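PDB 4LLS: geranyltranstransferase from Roseobacter denitrificans, which probably condenses isopentenyl diphosphate with allylic diphosphates such as farnesyl diphosphate to make longer isoprenoid chains, using divalent metal ions. Local coordinates for residues Leu232-Thr244 against Thr264-Ala278. Numbering follows the deposited sequence.
With CA (calcium ion), chain E; IPE (3-methylbut-3-enyl trihydrogen diphosphate), chain C.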
loop_
_atom_site.group_PDB
_atom_site.type_symbol
_atom_site.label_atom_id
_atom_site.label_comp_id
_atom_site.label_asym_id
_atom_site.label_seq_id
_atom_site.Cartn_x
_atom_site.Cartn_y
_atom_site.Cartn_z
ATOM N N LEU A 232 -21.238 6.294 -8.919
ATOM C CA LEU A 232 -22.486 6.047 -8.187
ATOM C C LEU A 232 -23.330 5.063 -8.981
ATOM O O LEU A 232 -23.892 4.126 -8.422
ATOM C CB LEU A 232 -23.240 7.351 -7.966
ATOM C CG LEU A 232 -24.561 7.195 -7.225
ATOM C CD1 LEU A 232 -24.410 6.469 -5.905
ATOM C CD2 LEU A 232 -25.133 8.594 -7.012
ATOM N N ALA A 233 -23.409 5.244 -10.295
ATOM C CA ALA A 233 -24.144 4.280 -11.125
ATOM C C ALA A 233 -23.560 2.873 -10.951
ATOM O O ALA A 233 -24.290 1.884 -10.847
ATOM C CB ALA A 233 -24.084 4.689 -12.599
ATOM N N PHE A 234 -22.237 2.781 -10.987
ATOM C CA PHE A 234 -21.547 1.521 -10.813
ATOM C C PHE A 234 -21.933 0.856 -9.467
ATOM O O PHE A 234 -22.178 -0.348 -9.425
ATOM C CB PHE A 234 -20.030 1.754 -10.908
ATOM C CG PHE A 234 -19.192 0.563 -10.508
ATOM C CD1 PHE A 234 -18.873 -0.386 -11.427
ATOM C CD2 PHE A 234 -18.884 0.350 -9.173
ATOM C CE1 PHE A 234 -18.165 -1.519 -11.028
ATOM C CE2 PHE A 234 -18.161 -0.749 -8.776
ATOM C CZ PHE A 234 -17.857 -1.701 -9.714
ATOM N N GLN A 235 -21.927 1.614 -8.380
ATOM C CA GLN A 235 -22.236 1.038 -7.090
ATOM C C GLN A 235 -23.694 0.595 -7.034
ATOM O O GLN A 235 -23.978 -0.451 -6.442
ATOM C CB GLN A 235 -21.887 1.990 -5.958
ATOM C CG GLN A 235 -22.018 1.306 -4.590
ATOM C CD GLN A 235 -21.106 0.094 -4.465
ATOM O OE1 GLN A 235 -19.920 0.169 -4.822
ATOM N NE2 GLN A 235 -21.680 -1.073 -4.135
ATOM N N ILE A 236 -24.602 1.391 -7.582
ATOM C CA ILE A 236 -26.011 1.012 -7.602
ATOM C C ILE A 236 -26.152 -0.301 -8.347
ATOM O O ILE A 236 -26.810 -1.236 -7.891
ATOM C CB ILE A 236 -26.897 2.093 -8.230
ATOM C CG1 ILE A 236 -26.907 3.329 -7.319
ATOM C CG2 ILE A 236 -28.328 1.574 -8.442
ATOM C CD1 ILE A 236 -27.509 4.573 -7.934
ATOM N N ALA A 237 -25.455 -0.419 -9.464
ATOM C CA ALA A 237 -25.490 -1.637 -10.239
ATOM C C ALA A 237 -24.943 -2.814 -9.473
ATOM O O ALA A 237 -25.493 -3.907 -9.553
ATOM C CB ALA A 237 -24.714 -1.454 -11.530
ATOM N N ASP A 238 -23.837 -2.623 -8.763
ATOM C CA ASP A 238 -23.306 -3.669 -7.900
ATOM C C ASP A 238 -24.314 -4.123 -6.836
ATOM O O ASP A 238 -24.401 -5.290 -6.518
ATOM C CB ASP A 238 -21.980 -3.222 -7.251
ATOM C CG ASP A 238 -21.262 -4.358 -6.527
ATOM O OD1 ASP A 238 -21.320 -4.377 -5.269
ATOM O OD2 ASP A 238 -20.816 -5.343 -7.172
ATOM N N ASP A 239 -25.006 -3.149 -6.251
ATOM C CA ASP A 239 -26.002 -3.446 -5.200
ATOM C C ASP A 239 -27.190 -4.211 -5.805
ATOM O O ASP A 239 -27.739 -5.126 -5.183
ATOM C CB ASP A 239 -26.474 -2.144 -4.578
ATOM C CG ASP A 239 -25.431 -1.461 -3.674
ATOM O OD1 ASP A 239 -24.324 -1.991 -3.345
ATOM O OD2 ASP A 239 -25.737 -0.308 -3.290
ATOM N N ILE A 240 -27.581 -3.855 -7.014
ATOM C CA ILE A 240 -28.612 -4.601 -7.755
ATOM C C ILE A 240 -28.185 -6.053 -8.045
ATOM O O ILE A 240 -28.962 -6.999 -7.870
ATOM C CB ILE A 240 -29.043 -3.862 -9.050
ATOM C CG1 ILE A 240 -29.806 -2.565 -8.727
ATOM C CG2 ILE A 240 -29.903 -4.769 -9.931
ATOM C CD1 ILE A 240 -30.039 -1.597 -9.872
ATOM N N LEU A 241 -26.950 -6.252 -8.503
ATOM C CA LEU A 241 -26.426 -7.588 -8.763
ATOM C C LEU A 241 -26.425 -8.459 -7.513
ATOM O O LEU A 241 -26.626 -9.687 -7.619
ATOM C CB LEU A 241 -24.991 -7.503 -9.360
ATOM C CG LEU A 241 -24.873 -7.002 -10.795
ATOM C CD1 LEU A 241 -23.392 -6.780 -11.126
ATOM C CD2 LEU A 241 -25.521 -7.930 -11.806
ATOM N N ASP A 242 -26.185 -7.873 -6.341
ATOM C CA ASP A 242 -26.258 -8.650 -5.107
ATOM C C ASP A 242 -27.679 -9.212 -4.909
ATOM O O ASP A 242 -27.861 -10.231 -4.229
ATOM C CB ASP A 242 -25.845 -7.864 -3.857
ATOM C CG ASP A 242 -25.792 -8.763 -2.623
ATOM O OD1 ASP A 242 -24.916 -9.662 -2.585
ATOM O OD2 ASP A 242 -26.611 -8.584 -1.683
ATOM N N VAL A 243 -28.672 -8.505 -5.423
ATOM C CA VAL A 243 -30.084 -8.862 -5.169
ATOM C C VAL A 243 -30.655 -9.745 -6.268
ATOM O O VAL A 243 -31.393 -10.690 -5.992
ATOM C CB VAL A 243 -30.940 -7.600 -4.944
ATOM C CG1 VAL A 243 -32.415 -7.960 -4.900
ATOM C CG2 VAL A 243 -30.509 -6.942 -3.652
ATOM N N THR A 244 -30.309 -9.458 -7.513
ATOM C CA THR A 244 -30.957 -10.119 -8.648
ATOM C C THR A 244 -29.986 -10.938 -9.482
ATOM O O THR A 244 -30.394 -11.642 -10.404
ATOM C CB THR A 244 -31.608 -9.096 -9.575
ATOM O OG1 THR A 244 -30.595 -8.257 -10.128
ATOM C CG2 THR A 244 -32.622 -8.246 -8.804
ATOM N N THR A 264 -28.267 -0.470 1.511
ATOM C CA THR A 264 -27.670 -0.245 0.202
ATOM C C THR A 264 -28.660 0.558 -0.607
ATOM O O THR A 264 -29.788 0.823 -0.191
ATOM C CB THR A 264 -27.389 -1.563 -0.533
ATOM O OG1 THR A 264 -28.606 -2.123 -1.012
ATOM C CG2 THR A 264 -26.655 -2.571 0.339
ATOM N N PHE A 265 -28.267 0.968 -1.796
ATOM C CA PHE A 265 -29.169 1.721 -2.602
ATOM C C PHE A 265 -30.439 0.937 -2.894
ATOM O O PHE A 265 -31.504 1.521 -3.047
ATOM C CB PHE A 265 -28.479 2.179 -3.893
ATOM C CG PHE A 265 -27.441 3.241 -3.668
ATOM C CD1 PHE A 265 -27.810 4.523 -3.325
ATOM C CD2 PHE A 265 -26.085 2.898 -3.637
ATOM C CE1 PHE A 265 -26.850 5.484 -3.045
ATOM C CE2 PHE A 265 -25.122 3.851 -3.309
ATOM C CZ PHE A 265 -25.509 5.133 -3.007
ATOM N N VAL A 266 -30.336 -0.374 -2.979
ATOM C CA VAL A 266 -31.484 -1.193 -3.318
ATOM C C VAL A 266 -32.374 -1.393 -2.104
ATOM O O VAL A 266 -33.582 -1.282 -2.225
ATOM C CB VAL A 266 -31.062 -2.552 -3.897
ATOM C CG1 VAL A 266 -32.275 -3.459 -4.044
ATOM C CG2 VAL A 266 -30.376 -2.344 -5.244
ATOM N N SER A 267 -31.790 -1.605 -0.926
ATOM C CA SER A 267 -32.594 -1.784 0.284
ATOM C C SER A 267 -33.334 -0.502 0.655
ATOM O O SER A 267 -34.478 -0.561 1.068
ATOM C CB SER A 267 -31.727 -2.307 1.436
ATOM O OG SER A 267 -30.927 -1.326 2.014
ATOM N N LEU A 268 -32.748 0.655 0.375
ATOM C CA LEU A 268 -33.369 1.938 0.687
ATOM C C LEU A 268 -34.379 2.348 -0.369
ATOM O O LEU A 268 -35.474 2.802 -0.031
ATOM C CB LEU A 268 -32.343 3.065 0.821
ATOM C CG LEU A 268 -31.408 3.018 2.028
ATOM C CD1 LEU A 268 -30.530 4.264 2.026
ATOM C CD2 LEU A 268 -32.200 2.908 3.328
ATOM N N LEU A 269 -33.979 2.296 -1.642
ATOM C CA LEU A 269 -34.789 2.846 -2.727
ATOM C C LEU A 269 -35.797 1.821 -3.256
ATOM O O LEU A 269 -36.743 2.221 -3.936
ATOM C CB LEU A 269 -33.904 3.302 -3.893
ATOM C CG LEU A 269 -32.919 4.426 -3.581
ATOM C CD1 LEU A 269 -32.022 4.736 -4.775
ATOM C CD2 LEU A 269 -33.672 5.665 -3.120
ATOM N N GLY A 270 -35.509 0.538 -3.094
ATOM C CA GLY A 270 -36.149 -0.511 -3.887
ATOM C C GLY A 270 -35.538 -0.650 -5.274
ATOM O O GLY A 270 -34.906 0.274 -5.782
ATOM N N LEU A 271 -35.792 -1.783 -5.909
ATOM C CA LEU A 271 -35.154 -2.084 -7.192
ATOM C C LEU A 271 -35.527 -1.115 -8.278
ATOM O O LEU A 271 -34.659 -0.670 -9.030
ATOM C CB LEU A 271 -35.535 -3.472 -7.673
ATOM C CG LEU A 271 -34.748 -4.590 -7.047
ATOM C CD1 LEU A 271 -35.504 -5.886 -7.253
ATOM C CD2 LEU A 271 -33.346 -4.659 -7.642
ATOM N N ASP A 272 -36.820 -0.861 -8.446
ATOM C CA ASP A 272 -37.283 0.007 -9.523
ATOM C C ASP A 272 -36.628 1.366 -9.452
ATOM O O ASP A 272 -36.165 1.899 -10.466
ATOM C CB ASP A 272 -38.806 0.159 -9.517
ATOM C CG ASP A 272 -39.520 -1.096 -10.036
ATOM O OD1 ASP A 272 -38.839 -2.114 -10.287
ATOM O OD2 ASP A 272 -40.770 -1.084 -10.146
ATOM N N ALA A 273 -36.622 1.954 -8.263
ATOM C CA ALA A 273 -36.142 3.306 -8.123
ATOM C C ALA A 273 -34.617 3.332 -8.172
ATOM O O ALA A 273 -34.059 4.305 -8.659
ATOM C CB ALA A 273 -36.662 3.949 -6.835
ATOM N N ALA A 274 -33.979 2.272 -7.706
ATOM C CA ALA A 274 -32.515 2.142 -7.859
ATOM C C ALA A 274 -32.143 2.085 -9.347
ATOM O O ALA A 274 -31.257 2.822 -9.784
ATOM C CB ALA A 274 -32.006 0.926 -7.128
ATOM N N ARG A 275 -32.829 1.261 -10.121
ATOM C CA ARG A 275 -32.617 1.182 -11.584
ATOM C C ARG A 275 -32.830 2.517 -12.242
ATOM O O ARG A 275 -32.015 2.948 -13.076
ATOM C CB ARG A 275 -33.561 0.183 -12.233
ATOM C CG ARG A 275 -33.229 -1.257 -11.942
ATOM C CD ARG A 275 -34.093 -2.155 -12.808
ATOM N NE ARG A 275 -33.921 -3.550 -12.455
ATOM C CZ ARG A 275 -32.875 -4.297 -12.807
ATOM N NH1 ARG A 275 -31.850 -3.772 -13.483
ATOM N NH2 ARG A 275 -32.837 -5.576 -12.451
ATOM N N ALA A 276 -33.913 3.197 -11.884
ATOM C CA ALA A 276 -34.192 4.472 -12.500
ATOM C C ALA A 276 -33.084 5.472 -12.191
ATOM O O ALA A 276 -32.726 6.278 -13.046
ATOM C CB ALA A 276 -35.566 5.001 -12.061
ATOM N N ARG A 277 -32.594 5.465 -10.957
ATOM C CA ARG A 277 -31.558 6.377 -10.537
ATOM C C ARG A 277 -30.270 6.111 -11.321
ATOM O O ARG A 277 -29.663 7.033 -11.853
ATOM C CB ARG A 277 -31.310 6.235 -9.039
ATOM C CG ARG A 277 -30.284 7.206 -8.464
ATOM C CD ARG A 277 -30.629 8.687 -8.675
ATOM N NE ARG A 277 -29.581 9.565 -8.134
ATOM C CZ ARG A 277 -29.031 10.596 -8.777
ATOM N NH1 ARG A 277 -28.105 11.324 -8.170
ATOM N NH2 ARG A 277 -29.427 10.933 -10.006
ATOM N N ALA A 278 -29.944 4.841 -11.466
ATOM C CA ALA A 278 -28.772 4.458 -12.259
ATOM C C ALA A 278 -28.930 4.946 -13.704
ATOM O O ALA A 278 -27.991 5.462 -14.307
ATOM C CB ALA A 278 -28.554 2.959 -12.191
HETATM CA CA CA E . -21.429 -5.699 -3.433
HETATM C C1 IPE C . -15.926 -5.095 -7.193
HETATM O O1 IPE C . -15.485 -4.288 -8.304
HETATM C C2 IPE C . -15.723 -4.300 -5.908
HETATM C C3 IPE C . -16.511 -3.014 -5.930
HETATM C C4 IPE C . -15.919 -1.830 -5.791
HETATM C C5 IPE C . -18.008 -3.066 -5.955
HETATM P PA IPE C . -15.675 -4.824 -9.793
HETATM O O1A IPE C . -17.137 -5.237 -10.016
HETATM O O2A IPE C . -15.146 -3.786 -10.675
HETATM O O3A IPE C . -14.747 -6.107 -9.869
HETATM P PB IPE C . -13.784 -6.810 -10.968
HETATM O O1B IPE C . -13.803 -8.291 -10.622
HETATM O O2B IPE C . -14.359 -6.535 -12.328
HETATM O O3B IPE C . -12.462 -6.108 -10.769
HETATM O O HOH W 1 -22.578 -7.156 -5.056
HETATM O O HOH W 2 -27.892 -4.739 -2.308
HETATM O O HOH W 3 -23.379 -4.586 -2.836
HETATM O O HOH W 4 -22.247 -7.105 -1.745
#
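The ring of Phe265 has Ile236 over one face, a CH-pi contact with Ile236 CG1 4.1 Å from the ring centroid. At its edge, near the ring plane, lie the Asp239 carboxylate, turned 24° from the ring, and Gln235 CG; Leu232 CD1 comes in obliquely on Phe265 CZ at 3.4 Å. With Phe265 CG anti to its own carbonyl carbon (chi1 -71°), the ring drops as a knob among these four residues of helix 232-244, and helix 190-215 touches it through Ile193 and Thr194. The second flat group is the Arg275 guanidinium: Ile240 CG2 lies over one face. Arg275 CG is 3.8 Å from Ile240 CD1, and the extended chain beyond it carries the guanidinium over to that methyl.

Two isoleucines one turn apart fill holes in the other direction. Ile236 sits among Phe265, Ala274, Arg277 and Ala278, its CG2 meeting the CB atoms of both alanines. Ile240 sits among Val266, Leu271, Ala274 and Arg275, with Ile240 CG1 3.5 Å from Val266 CG2. Helix 271-278 runs near-antiparallel to helix 232-244, whereas the short helix 265-269 crosses it at 82°.

Asp239 ties the polar side together. Asp239 OD2 accepts from Phe265 N at 3.2 Å, on the anti side and tilted out of the carboxylate plane, at the N-terminal turn that Thr264 and Ser267 close as a capping box. Asp239 OD1 takes Gln235 NE2 from above that plane at 2.9 Å and also a calcium-bound water. Asp238, the residue just before it, binds that ion directly through OD1 and is salt-bridged through OD2 to Lys252. Asp238, Asp239 and Asp242 form the second aspartate-rich DDxxD motif of polyprenyl synthases. Holding both a metal-bound water and Gln235 of the isopentenyl diphosphate pocket, Asp239 acts as a second-shell residue that links the active site to the start of helix 265-269.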